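Long-range contact in cytochrome c, putative (Shewanella oneidensis, PDB 1SP3), which carries eight c-type hemes and probably acts as a respiratory oxidoreductase that reduces tetrathionate: residues T75-Y81 with K110-G116. Residues are numbered along the deposited sequence; the frame is centred on the assembly and turned at random.
With HEC (heme c), chain D.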
ATOM      1  N   THR A  75      -9.055   2.852  10.341  1.00 32.68           N
ATOM      2  CA  THR A  75      -9.505   4.108   9.753  1.00 31.22           C
ATOM      3  C   THR A  75      -8.868   5.345  10.385  1.00 31.56           C
ATOM      4  O   THR A  75      -9.204   6.504  10.025  1.00 31.81           O
ATOM      5  CB  THR A  75     -11.055   4.204   9.728  1.00 31.04           C
ATOM      6  OG1 THR A  75     -11.544   4.181  11.073  1.00 28.89           O
ATOM      7  CG2 THR A  75     -11.798   2.973   8.920  1.00 28.09           C
ATOM      8  N   SER A  76      -7.922   5.136  11.293  1.00 31.40           N
ATOM      9  CA  SER A  76      -6.952   6.189  11.642  1.00 31.68           C
ATOM     10  C   SER A  76      -6.207   6.618  10.414  1.00 31.73           C
ATOM     11  O   SER A  76      -5.542   7.684  10.446  1.00 34.03           O
ATOM     12  CB  SER A  76      -5.856   5.616  12.593  1.00 33.94           C
ATOM     13  OG  SER A  76      -5.822   4.171  12.469  1.00 34.98           O
ATOM     14  N   CYS A  77      -6.192   5.765   9.373  1.00 31.12           N
ATOM     15  CA  CYS A  77      -5.665   6.140   8.041  1.00 30.48           C
ATOM     16  C   CYS A  77      -6.763   6.239   6.962  1.00 30.01           C
ATOM     17  O   CYS A  77      -6.507   6.060   5.769  1.00 29.46           O
ATOM     18  CB  CYS A  77      -4.510   5.208   7.614  1.00 30.98           C
ATOM     19  SG  CYS A  77      -3.137   5.529   8.752  1.00 31.13           S
ATOM     20  N   HIS A  78      -7.972   6.567   7.387  1.00 29.25           N
ATOM     21  CA  HIS A  78      -9.037   7.009   6.474  1.00 28.92           C
ATOM     22  C   HIS A  78      -9.174   8.543   6.538  1.00 29.33           C
ATOM     23  O   HIS A  78      -9.179   9.119   7.613  1.00 28.78           O
ATOM     24  CB  HIS A  78     -10.398   6.356   6.854  1.00 28.87           C
ATOM     25  CG  HIS A  78     -11.525   6.717   5.958  1.00 24.88           C
ATOM     26  ND1 HIS A  78     -12.671   7.321   6.443  1.00 25.04           N
ATOM     27  CD2 HIS A  78     -11.705   6.572   4.607  1.00 24.40           C
ATOM     28  CE1 HIS A  78     -13.524   7.508   5.438  1.00 25.47           C
ATOM     29  NE2 HIS A  78     -12.980   7.020   4.322  1.00 24.56           N
ATOM     30  N   ALA A  79      -9.323   9.197   5.386  1.00 28.77           N
ATOM     31  CA  ALA A  79      -9.510  10.652   5.337  1.00 29.62           C
ATOM     32  C   ALA A  79     -10.945  11.044   5.788  1.00 29.45           C
ATOM     33  O   ALA A  79     -11.633  11.834   5.107  1.00 28.57           O
ATOM     34  CB  ALA A  79      -9.205  11.187   3.900  1.00 29.31           C
ATOM     35  N   GLY A  80     -11.376  10.445   6.906  1.00 29.34           N
ATOM     36  CA  GLY A  80     -12.694  10.580   7.459  1.00 29.00           C
ATOM     37  C   GLY A  80     -12.711  10.543   8.975  1.00 31.10           C
ATOM     38  O   GLY A  80     -11.662  10.205   9.636  1.00 32.29           O
ATOM     39  N   TYR A  81     -13.893  10.819   9.572  1.00 29.17           N
ATOM     40  CA  TYR A  81     -14.026  10.730  11.029  1.00 30.29           C
ATOM     41  C   TYR A  81     -15.175   9.758  11.431  1.00 30.41           C
ATOM     42  O   TYR A  81     -16.289  10.040  11.124  1.00 30.00           O
ATOM     43  CB  TYR A  81     -14.419  12.105  11.629  1.00 30.41           C
ATOM     44  CG  TYR A  81     -13.410  13.209  11.400  1.00 27.06           C
ATOM     45  CD1 TYR A  81     -13.804  14.426  10.810  1.00 27.60           C
ATOM     46  CD2 TYR A  81     -12.103  13.082  11.864  1.00 23.46           C
ATOM     47  CE1 TYR A  81     -12.853  15.473  10.635  1.00 28.25           C
ATOM     48  CE2 TYR A  81     -11.201  14.083  11.694  1.00 25.37           C
ATOM     49  CZ  TYR A  81     -11.566  15.290  11.083  1.00 27.48           C
ATOM     50  OH  TYR A  81     -10.603  16.292  10.916  1.00 30.72           O
ATOM     51  N   LYS A 110      -4.137  11.760  13.979  1.00 34.39           N
ATOM     52  CA  LYS A 110      -5.378  10.932  14.148  1.00 34.46           C
ATOM     53  C   LYS A 110      -5.004   9.815  15.111  1.00 36.11           C
ATOM     54  O   LYS A 110      -3.974   9.166  14.989  1.00 34.98           O
ATOM     55  CB  LYS A 110      -5.834  10.338  12.795  1.00 34.14           C
ATOM     56  CG  LYS A 110      -6.413  11.393  11.825  1.00 32.96           C
ATOM     57  CD  LYS A 110      -6.621  10.871  10.397  1.00 27.55           C
ATOM     58  CE  LYS A 110      -7.948  10.180  10.185  1.00 27.75           C
ATOM     59  NZ  LYS A 110      -9.022  11.056   9.796  1.00 23.79           N
ATOM     60  N   ASP A 111      -5.824   9.679  16.127  1.00 38.34           N
ATOM     61  CA  ASP A 111      -5.665   8.695  17.151  1.00 40.14           C
ATOM     62  C   ASP A 111      -5.669   7.271  16.530  1.00 40.76           C
ATOM     63  O   ASP A 111      -6.673   6.868  15.957  1.00 40.60           O
ATOM     64  CB  ASP A 111      -6.853   8.897  18.055  1.00 41.25           C
ATOM     65  CG  ASP A 111      -6.928   7.893  19.187  1.00 45.56           C
ATOM     66  OD1 ASP A 111      -6.331   6.800  19.102  1.00 47.11           O
ATOM     67  OD2 ASP A 111      -7.627   8.137  20.186  1.00 52.11           O
ATOM     68  N   PRO A 112      -4.566   6.522  16.690  1.00 40.69           N
ATOM     69  CA  PRO A 112      -4.333   5.223  16.007  1.00 40.55           C
ATOM     70  C   PRO A 112      -5.404   4.229  16.313  1.00 40.88           C
ATOM     71  O   PRO A 112      -5.534   3.271  15.526  1.00 40.78           O
ATOM     72  CB  PRO A 112      -3.086   4.646  16.671  1.00 41.36           C
ATOM     73  CG  PRO A 112      -2.481   5.787  17.494  1.00 43.23           C
ATOM     74  CD  PRO A 112      -3.509   6.887  17.650  1.00 40.80           C
ATOM     75  N   ALA A 113      -6.112   4.392  17.440  1.00 38.98           N
ATOM     76  CA  ALA A 113      -7.317   3.602  17.643  1.00 39.61           C
ATOM     77  C   ALA A 113      -8.645   4.347  17.568  1.00 38.88           C
ATOM     78  O   ALA A 113      -9.654   3.854  18.096  1.00 38.79           O
ATOM     79  CB  ALA A 113      -7.234   2.764  18.998  1.00 41.32           C
ATOM     80  N   GLY A 114      -8.699   5.529  16.941  1.00 37.92           N
ATOM     81  CA  GLY A 114      -9.931   6.314  17.075  1.00 36.18           C
ATOM     82  C   GLY A 114     -10.930   6.379  15.924  1.00 35.41           C
ATOM     83  O   GLY A 114     -11.662   7.329  15.859  1.00 35.20           O
ATOM     84  N   ALA A 115     -10.969   5.392  15.017  1.00 34.11           N
ATOM     85  CA  ALA A 115     -11.865   5.418  13.842  1.00 33.26           C
ATOM     86  C   ALA A 115     -11.806   6.752  13.059  1.00 34.08           C
ATOM     87  O   ALA A 115     -12.788   7.164  12.469  1.00 35.17           O
ATOM     88  CB  ALA A 115     -13.316   5.058  14.270  1.00 32.19           C
ATOM     89  N   GLY A 116     -10.632   7.401  13.032  1.00 35.46           N
ATOM     90  CA  GLY A 116     -10.400   8.576  12.211  1.00 35.26           C
ATOM     91  C   GLY A 116     -10.316   9.872  13.007  1.00 35.39           C
ATOM     92  O   GLY A 116      -9.734  10.884  12.552  1.00 35.56           O
TER
HETATM   93 FE   HEC D 802      -3.990  -0.266   5.579  1.00 38.45          FE
HETATM   94  CHA HEC D 802      -3.907  -0.463   2.071  1.00 34.58           C
HETATM   95  CHB HEC D 802      -5.542  -3.349   5.695  1.00 29.55           C
HETATM   96  CHC HEC D 802      -4.334  -0.008   8.972  1.00 35.09           C
HETATM   97  CHD HEC D 802      -2.311   2.681   5.540  1.00 29.90           C
HETATM   98  NA  HEC D 802      -4.600  -1.711   4.141  1.00 34.62           N
HETATM   99  C1A HEC D 802      -4.474  -1.576   2.749  1.00 35.83           C
HETATM  100  C2A HEC D 802      -5.028  -2.787   2.146  1.00 33.91           C
HETATM  101  C3A HEC D 802      -5.495  -3.597   3.140  1.00 32.40           C
HETATM  102  C4A HEC D 802      -5.224  -2.916   4.416  1.00 32.87           C
HETATM  103  CMA HEC D 802      -6.179  -5.016   2.923  1.00 29.58           C
HETATM  104  CAA HEC D 802      -5.047  -3.095   0.599  1.00 31.77           C
HETATM  105  CBA HEC D 802      -3.950  -4.129   0.230  1.00 32.10           C
HETATM  106  CGA HEC D 802      -2.569  -3.700   0.796  1.00 37.92           C
HETATM  107  O1A HEC D 802      -2.140  -4.301   1.825  1.00 29.65           O
HETATM  108  O2A HEC D 802      -1.837  -2.731   0.309  1.00 41.71           O
HETATM  109  NB  HEC D 802      -4.774  -1.423   7.076  1.00 31.89           N
HETATM  110  C1B HEC D 802      -5.425  -2.660   6.865  1.00 31.52           C
HETATM  111  C2B HEC D 802      -5.950  -3.139   8.123  1.00 30.78           C
HETATM  112  C3B HEC D 802      -5.577  -2.216   9.046  1.00 31.42           C
HETATM  113  C4B HEC D 802      -4.855  -1.130   8.375  1.00 31.75           C
HETATM  114  CMB HEC D 802      -6.717  -4.494   8.282  1.00 27.79           C
HETATM  115  CAB HEC D 802      -5.877  -2.193  10.566  1.00 29.51           C
HETATM  116  CBB HEC D 802      -5.908  -3.348  11.319  1.00 33.41           C
HETATM  117  NC  HEC D 802      -3.368   1.132   7.075  1.00 35.03           N
HETATM  118  C1C HEC D 802      -3.631   1.026   8.408  1.00 32.66           C
HETATM  119  C2C HEC D 802      -3.043   2.153   9.075  1.00 35.01           C
HETATM  120  C3C HEC D 802      -2.433   2.922   8.107  1.00 35.42           C
HETATM  121  C4C HEC D 802      -2.663   2.272   6.821  1.00 32.90           C
HETATM  122  CMC HEC D 802      -3.164   2.352  10.617  1.00 30.16           C
HETATM  123  CAC HEC D 802      -1.634   4.271   8.296  1.00 35.36           C
HETATM  124  CBC HEC D 802      -0.524   4.448   9.099  1.00 30.38           C
HETATM  125  ND  HEC D 802      -3.186   0.932   4.027  1.00 32.67           N
HETATM  126  C1D HEC D 802      -2.649   2.169   4.307  1.00 27.38           C
HETATM  127  C2D HEC D 802      -2.435   2.815   2.990  1.00 29.59           C
HETATM  128  C3D HEC D 802      -2.927   1.858   1.897  1.00 31.73           C
HETATM  129  C4D HEC D 802      -3.385   0.703   2.640  1.00 30.32           C
HETATM  130  CMD HEC D 802      -1.834   4.201   2.758  1.00 24.08           C
HETATM  131  CAD HEC D 802      -2.873   2.051   0.329  1.00 36.93           C
HETATM  132  CBD HEC D 802      -1.523   1.491  -0.135  1.00 47.49           C
HETATM  133  CGD HEC D 802      -1.190   1.792  -1.615  1.00 56.95           C
HETATM  134  O1D HEC D 802       0.035   1.889  -1.861  1.00 61.13           O
HETATM  135  O2D HEC D 802      -2.029   1.917  -2.601  1.00 55.63           O
HETATM  136  O   HOH W   1     -13.083   7.331   9.427  1.00 31.14           O
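Start with Lys110, whose side chain runs from the 110-116 loop toward the turn that follows Cys77. Its p turns about CG-CD and CD-CE curl the side chain, with CD 3.4 Å from Ser76 O, and bring NZ among three carbonyl oxygens. NZ donates to Gly80 O at 2.8 Å, to Gly116 O of its own loop at 2.9 Å and, weakly, to His78 O at 2.9 Å, while Asp97 supplies a salt bridge. Tyr81 (chi1 m) starts away but swings its ring back, so that CD2 lies 3.3 Å from Gly116 O at the ring edge; its hydroxyl is hydrogen-bonded to that of Tyr108. Gly116, at phi 108°, sets its CA 3.3 Å from Gly80 O, a CA-H...O contact where a CB would clash. Thr75 OG1 rests 3.0 Å from Ala115 CA; the carbonyls of Trp83 and Glu71 share its proton. An off-well chi1 of 20° holds Ser76 OG 3.2 Å from Pro112 O and 3.7 Å from HEC CMC. Residues 74-78 form a CXXCH heme-attachment motif, with a Cys77 SG-HEC CAC thioether (2.0 Å), yet His78 NE2 lies 11.6 Å from HEC FE: its t rotamer leads the ring away, NE2 hydrogen-bonded to Trp39 O, and a water joins ND1 (3.0 Å) to Ala115 O (3.1 Å). A buried ammonium, balanced by Asp97, thus ties both loops together beside a covalent heme anchor.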